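Local coordinates for positive phenol-degradative gene regulator (Ralstonia sp. E2, PDB 5FRW), which probably activates transcription of phenol-degradation genes as a sigma-54-dependent regulator that binds ATP and DNA, this chain being its N-terminal phenol-binding part, at residues L50-V55 with Q141-A146; G106-T111 with E131-G136; V123-F128 with R186-P191; L171-E176 with E193-G198. All coordinates share one frame; numbering follows the deposited sequence.

Interaction 1: residues L50-V55 with Q141-A146; sequences LRKELV and QMFGVA
Met142 meets Lys52 through its backbone: its carbonyl oxygen, in the last turn of helix 134-143, accepts a hydrogen bond of 2.7 Å from Lys52 NZ. The ammonium group approaches obliquely, tilted 32° from the carbonyl plane, and a positive charge at the C-terminal end of a helix probably also gains from the helix dipole. Lys52 reaches this spot because its chain bends at chi2 (63°) and then runs straight. On the way it lies alongside Phe143, whose side chain passes it in the opposite direction, with Lys52 CD 3.5 Å from Phe143 CE1. The phenyl ring itself wedges in among three residues of helix 44-58, whose Leu50 and Leu54 pack against the second subunit. Arg51 comes to its edge, CG near the ring plane and CD 3.8 Å from Phe143 CE2, whereas Val55 comes from the opposite direction and meets the ring obliquely, its CB 3.6 Å from Phe143 CZ. Only the stem of Arg51 serves the ring; its guanidinium pairs with Glu135, in a salt bridge modelled too short for its exact geometry to be trusted, and also engages Val150 O and the Phe67 ring. At Gly144 the helix ends, phi turning positive, and the chain leaves the contact. The C-terminal end of helix 134-143 thus packs through its terminal aromatic against the side of helix 44-58, joining the XylR_N and V4R family regions.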
# COMPACT_ATOMS: atom_id res chain seq x y z
N LEU A 50 0.18 -6.90 -8.33
CA LEU A 50 1.48 -6.33 -8.68
C LEU A 50 2.62 -7.34 -8.49
O LEU A 50 3.49 -7.48 -9.35
CB LEU A 50 1.76 -5.09 -7.83
CG LEU A 50 3.04 -4.39 -8.23
CD1 LEU A 50 2.82 -3.87 -9.65
CD2 LEU A 50 3.42 -3.26 -7.26
N ARG A 51 2.61 -8.04 -7.36
CA ARG A 51 3.68 -9.00 -7.09
C ARG A 51 3.71 -10.09 -8.14
O ARG A 51 4.78 -10.47 -8.61
CB ARG A 51 3.52 -9.63 -5.72
CG ARG A 51 4.59 -10.69 -5.48
CD ARG A 51 4.38 -11.43 -4.18
NE ARG A 51 4.65 -10.49 -3.12
CZ ARG A 51 5.32 -10.76 -2.02
NH1 ARG A 51 5.79 -11.99 -1.76
NH2 ARG A 51 5.48 -9.78 -1.16
N LYS A 52 2.53 -10.59 -8.50
CA LYS A 52 2.39 -11.62 -9.53
C LYS A 52 3.04 -11.18 -10.84
O LYS A 52 3.82 -11.92 -11.43
CB LYS A 52 0.92 -11.95 -9.75
CG LYS A 52 0.63 -13.13 -10.68
CD LYS A 52 1.18 -14.45 -10.12
CE LYS A 52 0.57 -15.68 -10.82
NZ LYS A 52 1.04 -16.96 -10.19
N GLU A 53 2.76 -9.95 -11.29
CA GLU A 53 3.31 -9.46 -12.55
C GLU A 53 4.81 -9.24 -12.43
O GLU A 53 5.56 -9.46 -13.39
CB GLU A 53 2.65 -8.16 -13.00
CG GLU A 53 1.21 -8.30 -13.46
CD GLU A 53 0.73 -7.11 -14.30
OE1 GLU A 53 1.40 -6.75 -15.30
OE2 GLU A 53 -0.32 -6.53 -13.95
N LEU A 54 5.24 -8.78 -11.27
CA LEU A 54 6.65 -8.55 -11.04
C LEU A 54 7.42 -9.88 -11.11
O LEU A 54 8.45 -9.97 -11.78
CB LEU A 54 6.87 -7.83 -9.71
CG LEU A 54 6.53 -6.34 -9.75
CD1 LEU A 54 6.93 -5.62 -8.49
CD2 LEU A 54 7.19 -5.67 -10.95
N VAL A 55 6.93 -10.90 -10.44
CA VAL A 55 7.63 -12.18 -10.45
C VAL A 55 7.57 -12.80 -11.84
O VAL A 55 8.56 -13.35 -12.32
CB VAL A 55 7.04 -13.16 -9.43
CG1 VAL A 55 7.68 -14.55 -9.58
CG2 VAL A 55 7.25 -12.62 -8.02
N GLN A 141 -1.77 -17.34 -2.16
CA GLN A 141 -2.92 -17.10 -3.03
C GLN A 141 -2.52 -16.80 -4.47
O GLN A 141 -3.19 -17.25 -5.39
CB GLN A 141 -3.74 -15.96 -2.46
CG GLN A 141 -4.16 -16.28 -1.05
CD GLN A 141 -4.83 -15.12 -0.37
OE1 GLN A 141 -4.84 -14.00 -0.90
NE2 GLN A 141 -5.37 -15.35 0.83
N MET A 142 -1.43 -16.10 -4.67
CA MET A 142 -0.99 -15.82 -6.03
C MET A 142 -0.13 -16.96 -6.59
O MET A 142 -0.15 -17.22 -7.79
CB MET A 142 -0.19 -14.50 -6.10
CG MET A 142 -0.94 -13.27 -5.59
SD MET A 142 -2.38 -12.87 -6.61
CE MET A 142 -3.26 -11.71 -5.55
N PHE A 143 0.62 -17.65 -5.74
CA PHE A 143 1.62 -18.60 -6.23
C PHE A 143 1.50 -20.01 -5.68
O PHE A 143 2.10 -20.94 -6.20
CB PHE A 143 3.03 -18.09 -5.92
CG PHE A 143 3.37 -16.80 -6.59
CD1 PHE A 143 3.74 -16.77 -7.93
CD2 PHE A 143 3.36 -15.61 -5.88
CE1 PHE A 143 4.06 -15.56 -8.55
CE2 PHE A 143 3.68 -14.41 -6.48
CZ PHE A 143 4.03 -14.39 -7.83
N GLY A 144 0.75 -20.17 -4.60
CA GLY A 144 0.79 -21.42 -3.88
C GLY A 144 2.02 -21.44 -2.99
O GLY A 144 2.78 -20.46 -2.93
N VAL A 145 2.21 -22.56 -2.30
CA VAL A 145 3.29 -22.72 -1.33
C VAL A 145 4.66 -22.50 -1.96
O VAL A 145 4.90 -22.82 -3.13
CB VAL A 145 3.22 -24.13 -0.67
CG1 VAL A 145 3.62 -25.21 -1.66
CG2 VAL A 145 4.08 -24.19 0.58
N ALA A 146 5.56 -21.92 -1.17
CA ALA A 146 6.89 -21.57 -1.65
C ALA A 146 7.95 -22.40 -0.97
O ALA A 146 7.71 -23.07 0.03
CB ALA A 146 7.16 -20.11 -1.42

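Interaction 2: residues G106-T111 with E131-G136; sequences GVVRVT and EDSFEG. With IPH (phenol), chain C.
Arg109 and Glu131 form an antiparallel hydrogen-bonded pair, the two touching stretches running 156° apart. Arg109 N donates to Glu131 O (2.9 Å), and Glu131 N returns a nearly straight bond to Arg109 O (2.8 Å). Beyond this pair the backbones still cooperate: Phe134 N, in the first turn of helix 134-143, where N-H groups have no acceptor within the helix, gives its hydrogen to Val107 O at 3.0 Å. Ser133 is the N-cap residue and makes no capping bond with its side chain. This is the end of a beta ladder grading into a helix start; on the partner segment, Gly106 closes helix 97-104 with a Schellman motif before the chain enters strand 109-118. Val107 O also lies at the edge of the Phe134 ring, while Val107 CG1 touches Phe134 CD2 at 3.7 Å; Glu135 CB sits over one face of that ring. Val108 CG2 is 3.4 Å from both Glu131 O and Ser133 OG. Arg109 and Glu131 lie side by side, but a bend at chi2 (79°) takes the guanidinium off to Lys28 O of the second subunit. A water lies among Arg109 O, Thr111 OG1 and Glu131 OE1 and probably bridges them, although its short distances make the details doubtful. Val110 points away from the helix start and places CG2 3.3 Å from phenol O1, a hydroxyl hydrogen-bonded to His102 and Trp130.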
# COMPACT_ATOMS: atom_id res chain seq x y z
N GLY A 106 -1.25 -2.98 9.86
CA GLY A 106 -1.99 -4.16 9.42
C GLY A 106 -1.17 -5.11 8.58
O GLY A 106 -1.68 -5.91 7.80
N VAL A 107 0.14 -5.02 8.75
CA VAL A 107 1.05 -5.84 7.97
C VAL A 107 1.16 -7.23 8.58
O VAL A 107 1.05 -8.22 7.87
CB VAL A 107 2.45 -5.15 7.87
CG1 VAL A 107 3.44 -6.03 7.13
CG2 VAL A 107 2.30 -3.79 7.18
N VAL A 108 1.32 -7.28 9.90
CA VAL A 108 1.59 -8.51 10.62
C VAL A 108 1.40 -8.27 12.12
O VAL A 108 1.58 -7.15 12.60
CB VAL A 108 3.04 -9.02 10.29
CG1 VAL A 108 4.09 -8.04 10.79
CG2 VAL A 108 3.30 -10.40 10.88
N ARG A 109 1.01 -9.31 12.85
CA ARG A 109 1.00 -9.26 14.31
C ARG A 109 2.36 -9.68 14.83
O ARG A 109 2.76 -10.84 14.65
CB ARG A 109 -0.08 -10.17 14.89
CG ARG A 109 0.03 -10.41 16.39
CD ARG A 109 -0.51 -9.24 17.18
NE ARG A 109 -0.32 -9.38 18.62
CZ ARG A 109 -1.15 -10.03 19.43
NH1 ARG A 109 -2.22 -10.63 18.93
NH2 ARG A 109 -0.90 -10.10 20.72
N VAL A 110 3.07 -8.76 15.46
CA VAL A 110 4.44 -9.02 15.89
C VAL A 110 4.54 -9.25 17.38
O VAL A 110 4.01 -8.48 18.18
CB VAL A 110 5.40 -7.87 15.50
CG1 VAL A 110 6.85 -8.33 15.60
CG2 VAL A 110 5.12 -7.38 14.09
N THR A 111 5.23 -10.33 17.76
CA THR A 111 5.54 -10.61 19.16
C THR A 111 7.03 -10.79 19.37
O THR A 111 7.61 -11.73 18.85
CB THR A 111 4.85 -11.89 19.65
OG1 THR A 111 3.44 -11.81 19.40
CG2 THR A 111 5.11 -12.10 21.14
N GLU A 131 2.65 -13.36 13.33
CA GLU A 131 1.37 -14.03 13.13
C GLU A 131 0.54 -13.26 12.11
O GLU A 131 0.56 -12.03 12.09
CB GLU A 131 0.62 -14.17 14.46
CG GLU A 131 1.34 -15.05 15.47
CD GLU A 131 0.72 -15.00 16.85
OE1 GLU A 131 0.91 -13.98 17.57
OE2 GLU A 131 0.06 -15.99 17.23
N ASP A 132 -0.14 -14.00 11.25
CA ASP A 132 -1.04 -13.43 10.24
C ASP A 132 -0.35 -12.47 9.25
O ASP A 132 -0.92 -11.43 8.90
CB ASP A 132 -2.19 -12.72 10.94
CG ASP A 132 -3.04 -13.68 11.77
OD1 ASP A 132 -3.28 -14.82 11.30
OD2 ASP A 132 -3.42 -13.31 12.90
N SER A 133 0.85 -12.82 8.81
CA SER A 133 1.56 -12.01 7.82
C SER A 133 0.71 -11.86 6.58
O SER A 133 0.31 -12.86 5.98
CB SER A 133 2.91 -12.64 7.44
OG SER A 133 3.70 -12.88 8.57
N PHE A 134 0.43 -10.62 6.19
CA PHE A 134 -0.33 -10.40 4.96
C PHE A 134 0.46 -10.94 3.79
O PHE A 134 -0.09 -11.39 2.79
CB PHE A 134 -0.63 -8.92 4.74
CG PHE A 134 0.36 -8.22 3.84
CD1 PHE A 134 0.18 -8.20 2.46
CD2 PHE A 134 1.45 -7.57 4.36
CE1 PHE A 134 1.08 -7.56 1.63
CE2 PHE A 134 2.38 -6.92 3.54
CZ PHE A 134 2.18 -6.92 2.17
N GLU A 135 1.78 -10.87 3.90
CA GLU A 135 2.59 -11.09 2.72
C GLU A 135 2.65 -12.58 2.42
O GLU A 135 2.59 -13.01 1.26
CB GLU A 135 3.99 -10.49 2.93
CG GLU A 135 4.86 -10.51 1.70
CD GLU A 135 6.03 -9.53 1.80
OE1 GLU A 135 6.36 -9.12 2.93
OE2 GLU A 135 6.63 -9.20 0.75
N GLY A 136 2.75 -13.37 3.48
CA GLY A 136 2.72 -14.81 3.35
C GLY A 136 1.43 -15.28 2.71
O GLY A 136 1.46 -16.08 1.78
C1 IPH C . 9.17 -6.09 13.13
C2 IPH C . 10.08 -6.87 13.84
C3 IPH C . 11.22 -6.27 14.37
C4 IPH C . 11.43 -4.92 14.18
C5 IPH C . 10.52 -4.15 13.47
C6 IPH C . 9.38 -4.74 12.94
O1 IPH C . 8.02 -6.69 12.59
O HOH W 1 2.87 -12.52 17.05

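Interaction 3: residues V123-F128 with R186-P191; sequences VYHGEF and RILGKP. With IPH (phenol), chain C.
Gly126 and Gly189 exchange two backbone hydrogen bonds, Gly126 N to Gly189 O at 2.8 Å and Gly189 N to Gly126 O at 2.6 Å, both donors lying in the plane of the carbonyl they meet. Phe128 and Ile187 form the next such pair: Ile187 N approaches its acceptor nearly along the carbonyl bond, whereas Phe128 N is tilted 31° from the carbonyl plane of Ile187. Between them Glu127 and Leu188 face each other as a non-hydrogen-bonded pair, where CA-H...O contacts join the strands, Glu127 CA lying 3.1 Å from Ile187 O. At the end of the pairing beside Ile187, Arg186 is salt-bridged to Glu176 of strand 170-176. On the inner face, Ile187 swings CG1 between its backbone N and carbonyl carbon (chi1 75°), which carries CD1 to 3.7 Å from Phe128 CD1. The phenylalanine ring in turn lies under the ligand, with phenol C3 over its centre and 3.6 Å above the plane. Tyr124 stretches over the glycine pair, where no side chain competes for the space; its CE2 is 3.4 Å from Gly189 O, and its hydroxyl reaches the edge of the Phe128 ring while hydrogen-bonding to Tyr172. On the outer face Leu188 CD1 makes a CH-pi contact over the His125 ring, 3.8 Å from its centroid and displaced toward the rim. With axes 173° apart, these are the two central strands of the four-stranded antiparallel sheet of a domain assigned to the HNOX-like group, consistent with a sensor role, and one face of the sheet lines the phenol pocket.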
# COMPACT_ATOMS: atom_id res chain seq x y z
N VAL A 123 25.10 -3.26 20.09
CA VAL A 123 24.75 -4.66 20.27
C VAL A 123 23.26 -4.88 19.95
O VAL A 123 22.40 -4.14 20.46
CB VAL A 123 25.08 -5.13 21.70
CG1 VAL A 123 24.46 -6.49 21.99
CG2 VAL A 123 26.59 -5.19 21.90
N TYR A 124 22.96 -5.86 19.09
CA TYR A 124 21.58 -6.24 18.80
C TYR A 124 21.45 -7.71 18.46
O TYR A 124 22.17 -8.24 17.60
CB TYR A 124 20.97 -5.42 17.66
CG TYR A 124 19.48 -5.74 17.44
CD1 TYR A 124 18.50 -5.14 18.23
CD2 TYR A 124 19.07 -6.64 16.46
CE1 TYR A 124 17.14 -5.43 18.05
CE2 TYR A 124 17.70 -6.93 16.27
CZ TYR A 124 16.76 -6.31 17.07
OH TYR A 124 15.43 -6.59 16.91
N HIS A 125 20.53 -8.37 19.13
CA HIS A 125 20.15 -9.72 18.77
C HIS A 125 18.65 -9.82 19.00
O HIS A 125 18.20 -9.70 20.14
CB HIS A 125 20.94 -10.74 19.60
CG HIS A 125 20.82 -12.15 19.10
ND1 HIS A 125 19.83 -13.01 19.52
CD2 HIS A 125 21.57 -12.84 18.20
CE1 HIS A 125 19.98 -14.18 18.92
NE2 HIS A 125 21.02 -14.10 18.11
N GLY A 126 17.88 -10.03 17.94
CA GLY A 126 16.43 -10.06 18.06
C GLY A 126 15.71 -11.19 17.35
O GLY A 126 15.93 -11.44 16.16
N GLU A 127 14.84 -11.89 18.06
CA GLU A 127 13.96 -12.87 17.44
C GLU A 127 12.50 -12.54 17.75
O GLU A 127 12.15 -12.20 18.88
CB GLU A 127 14.32 -14.30 17.89
CG GLU A 127 15.01 -14.39 19.25
CD GLU A 127 15.67 -15.76 19.53
OE1 GLU A 127 16.48 -16.25 18.70
OE2 GLU A 127 15.37 -16.35 20.60
N PHE A 128 11.67 -12.62 16.72
CA PHE A 128 10.27 -12.20 16.82
C PHE A 128 9.40 -13.26 16.19
O PHE A 128 9.82 -13.91 15.24
CB PHE A 128 10.04 -10.85 16.11
CG PHE A 128 10.96 -9.75 16.55
CD1 PHE A 128 12.25 -9.68 16.07
CD2 PHE A 128 10.52 -8.79 17.44
CE1 PHE A 128 13.11 -8.65 16.48
CE2 PHE A 128 11.37 -7.77 17.86
CZ PHE A 128 12.66 -7.70 17.38
N ARG A 186 8.74 -16.65 11.71
CA ARG A 186 9.65 -16.31 12.80
C ARG A 186 10.96 -15.79 12.21
O ARG A 186 11.46 -16.30 11.21
CB ARG A 186 9.88 -17.51 13.72
CG ARG A 186 10.73 -17.23 14.93
CD ARG A 186 10.85 -18.47 15.81
NE ARG A 186 11.49 -19.56 15.09
CZ ARG A 186 12.81 -19.71 14.96
NH1 ARG A 186 13.63 -18.82 15.52
NH2 ARG A 186 13.29 -20.73 14.28
N ILE A 187 11.48 -14.75 12.83
CA ILE A 187 12.62 -14.05 12.27
C ILE A 187 13.72 -13.84 13.30
O ILE A 187 13.46 -13.90 14.51
CB ILE A 187 12.21 -12.68 11.71
CG1 ILE A 187 11.96 -11.70 12.86
CG2 ILE A 187 10.95 -12.83 10.82
CD1 ILE A 187 11.60 -10.26 12.44
N LEU A 188 14.93 -13.61 12.80
CA LEU A 188 16.10 -13.31 13.63
C LEU A 188 16.83 -12.12 13.04
O LEU A 188 17.09 -12.09 11.84
CB LEU A 188 17.06 -14.53 13.72
CG LEU A 188 18.48 -14.25 14.26
CD1 LEU A 188 18.46 -13.83 15.73
CD2 LEU A 188 19.46 -15.43 14.02
N GLY A 189 17.14 -11.13 13.86
CA GLY A 189 17.87 -9.97 13.37
C GLY A 189 19.15 -9.79 14.16
O GLY A 189 19.12 -9.91 15.38
N LYS A 190 20.25 -9.51 13.47
CA LYS A 190 21.54 -9.24 14.11
C LYS A 190 22.46 -8.50 13.14
O LYS A 190 22.21 -8.48 11.93
CB LYS A 190 22.18 -10.55 14.59
CG LYS A 190 22.62 -11.48 13.48
CD LYS A 190 22.76 -12.91 14.00
CE LYS A 190 23.28 -13.85 12.92
NZ LYS A 190 23.44 -15.24 13.41
N PRO A 191 23.52 -7.85 13.67
CA PRO A 191 24.42 -7.07 12.81
C PRO A 191 24.92 -7.82 11.58
O PRO A 191 25.12 -9.04 11.62
CB PRO A 191 25.58 -6.73 13.75
CG PRO A 191 24.93 -6.57 15.07
CD PRO A 191 23.86 -7.67 15.09
C1 IPH C . 9.17 -6.09 13.13
C2 IPH C . 10.08 -6.87 13.84
C3 IPH C . 11.22 -6.27 14.37
C4 IPH C . 11.43 -4.92 14.18
C5 IPH C . 10.52 -4.15 13.47
C6 IPH C . 9.38 -4.74 12.94
O1 IPH C . 8.02 -6.69 12.59

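Interaction 4: residues L171-E176 with E193-G198; sequences LYRELE and EQWEDG. With ZN (zinc ion), chain D.
Trp195 directs its indole N-H between two backbone carbonyls of neighbouring strands. The bond to Leu171 O is weak, 3.0 Å from Trp195 NE1 but bent to 125° at the hydrogen, and Lys190 O is the other acceptor. The indole thereby lies over the face of the sheet that carries Leu171 and Arg173: Leu171 CB approaches NE1 at one end, and at the other Arg173 CB comes within 3.5 Å of Trp195 CH2. Arg173 and the tryptophan slide past each other in opposite directions, the arginine stem following the six-membered ring before bending at chi3 toward Asp197. There one carboxylate oxygen does most of the work, for Arg173 NH2 reaches Asp197 OD1 at 2.7 Å on its syn side while NH1 adds only a weak bond to the same atom. The carboxylate plane is nearly perpendicular to the guanidinium (87°), and both nitrogens are directed at OD1, so this is not a flat bidentate pair. Trp195 and Asp197 are brought to the same strand by a type I turn, closed by Gly198 N bonding to Trp195 O, and Leu171 CD1 rests 3.5 Å from Gly198 O. Alternation along the strand sends the intervening residues the other way: Tyr172 toward the phenol, and Glu174 to the metal, which its OE2 binds at 2.0 Å. A classic bulge at Leu175 and Glu176, opposite Arg186, follows, and Cys151, Cys177 and Cys185 complete the zinc site of this V4R region.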
# COMPACT_ATOMS: atom_id res chain seq x y z
N LEU A 171 20.64 -6.93 9.70
CA LEU A 171 19.91 -7.71 8.72
C LEU A 171 19.01 -8.72 9.40
O LEU A 171 19.38 -9.30 10.43
CB LEU A 171 20.86 -8.42 7.76
CG LEU A 171 21.77 -7.57 6.89
CD1 LEU A 171 22.60 -8.49 6.01
CD2 LEU A 171 20.96 -6.61 6.04
N TYR A 172 17.82 -8.94 8.84
CA TYR A 172 16.91 -9.98 9.33
C TYR A 172 16.71 -11.11 8.34
O TYR A 172 16.77 -10.91 7.14
CB TYR A 172 15.54 -9.43 9.65
CG TYR A 172 15.43 -8.62 10.92
CD1 TYR A 172 15.92 -7.33 10.98
CD2 TYR A 172 14.77 -9.14 12.02
CE1 TYR A 172 15.78 -6.58 12.13
CE2 TYR A 172 14.62 -8.40 13.17
CZ TYR A 172 15.12 -7.12 13.22
OH TYR A 172 14.95 -6.38 14.38
N ARG A 173 16.43 -12.28 8.89
CA ARG A 173 16.13 -13.46 8.08
C ARG A 173 14.93 -14.17 8.66
O ARG A 173 14.78 -14.27 9.88
CB ARG A 173 17.35 -14.38 8.05
CG ARG A 173 17.40 -15.30 6.83
CD ARG A 173 18.79 -15.93 6.70
NE ARG A 173 19.52 -15.38 5.56
CZ ARG A 173 20.80 -15.61 5.31
NH1 ARG A 173 21.52 -16.38 6.14
NH2 ARG A 173 21.38 -15.07 4.25
N GLU A 174 14.05 -14.66 7.78
CA GLU A 174 12.95 -15.50 8.23
C GLU A 174 13.46 -16.92 8.43
O GLU A 174 13.97 -17.50 7.49
CB GLU A 174 11.82 -15.51 7.22
CG GLU A 174 10.89 -14.33 7.27
CD GLU A 174 9.65 -14.57 6.40
OE1 GLU A 174 9.77 -14.50 5.16
OE2 GLU A 174 8.57 -14.86 6.96
N LEU A 175 13.33 -17.46 9.64
CA LEU A 175 13.70 -18.85 9.91
C LEU A 175 12.52 -19.80 9.70
O LEU A 175 12.70 -21.01 9.55
CB LEU A 175 14.23 -19.02 11.32
CG LEU A 175 15.35 -18.05 11.72
CD1 LEU A 175 15.88 -18.43 13.09
CD2 LEU A 175 16.46 -18.02 10.68
N GLU A 176 11.30 -19.27 9.72
CA GLU A 176 10.15 -20.04 9.25
C GLU A 176 9.11 -19.07 8.73
O GLU A 176 9.11 -17.90 9.09
CB GLU A 176 9.60 -20.95 10.36
CG GLU A 176 9.16 -20.26 11.65
CD GLU A 176 8.61 -21.25 12.70
OE1 GLU A 176 7.59 -21.93 12.42
OE2 GLU A 176 9.19 -21.35 13.81
N GLU A 193 27.79 -8.04 10.13
CA GLU A 193 28.99 -8.82 10.46
C GLU A 193 28.78 -10.27 10.86
O GLU A 193 29.62 -11.14 10.58
CB GLU A 193 29.69 -8.22 11.68
CG GLU A 193 31.16 -7.91 11.48
CD GLU A 193 31.76 -7.10 12.63
OE1 GLU A 193 31.77 -7.62 13.77
OE2 GLU A 193 32.22 -5.96 12.40
N GLN A 194 27.64 -10.51 11.50
CA GLN A 194 27.38 -11.74 12.22
C GLN A 194 26.64 -12.75 11.35
O GLN A 194 26.33 -13.84 11.81
CB GLN A 194 26.60 -11.49 13.51
CG GLN A 194 27.27 -10.46 14.41
CD GLN A 194 26.69 -10.45 15.80
OE1 GLN A 194 25.93 -11.35 16.18
NE2 GLN A 194 27.01 -9.43 16.56
N TRP A 195 26.35 -12.38 10.11
CA TRP A 195 25.74 -13.30 9.15
C TRP A 195 26.83 -13.82 8.22
O TRP A 195 27.60 -13.03 7.67
CB TRP A 195 24.64 -12.61 8.32
CG TRP A 195 23.43 -12.15 9.11
CD1 TRP A 195 23.20 -10.89 9.61
CD2 TRP A 195 22.28 -12.93 9.45
NE1 TRP A 195 21.98 -10.85 10.25
CE2 TRP A 195 21.40 -12.09 10.17
CE3 TRP A 195 21.91 -14.27 9.23
CZ2 TRP A 195 20.18 -12.54 10.66
CZ3 TRP A 195 20.70 -14.71 9.72
CH2 TRP A 195 19.85 -13.85 10.43
N GLU A 196 26.90 -15.13 8.03
CA GLU A 196 28.00 -15.71 7.26
C GLU A 196 28.00 -15.21 5.81
O GLU A 196 29.05 -14.90 5.26
CB GLU A 196 27.94 -17.25 7.30
CG GLU A 196 29.21 -17.89 7.86
CD GLU A 196 29.23 -19.40 7.67
OE1 GLU A 196 28.33 -19.92 6.96
OE2 GLU A 196 30.14 -20.07 8.21
N ASP A 197 26.82 -15.12 5.21
CA ASP A 197 26.71 -14.58 3.86
C ASP A 197 26.03 -13.22 3.86
O ASP A 197 25.29 -12.87 2.94
CB ASP A 197 25.94 -15.55 2.96
CG ASP A 197 24.56 -15.87 3.49
OD1 ASP A 197 24.10 -15.19 4.44
OD2 ASP A 197 23.93 -16.82 2.97
N GLY A 198 26.28 -12.45 4.92
CA GLY A 198 25.62 -11.17 5.12
C GLY A 198 25.85 -10.17 4.01
O GLY A 198 24.92 -9.48 3.59
ZN ZN D . 6.71 -15.17 6.30

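In the fold
Interactions 2, 3 and 4 share one four-stranded antiparallel sheet, and the phenol lies where the first two converge: both touch it, although their centres are 17 Å apart, and Tyr172 of interaction 4 also borders it. Interactions 3 and 4 are neighbours, centres 9 Å apart, joined by a probable hydrogen bond of 2.6 Å between Tyr124 OH and Tyr172 OH and by backbone pairing of Arg186 with Leu175. Zinc is bound from interaction 4, yet the side chain of Ser133 in interaction 2 also comes within about 4 Å of it. Interactions 1 and 2 both border the second subunit and share helix 134-143 and the Arg51-Glu135 ion pair, whose exact geometry is doubtful; interaction 1 lies farther out, the side chain of Arg51 about 9 Å from the zinc.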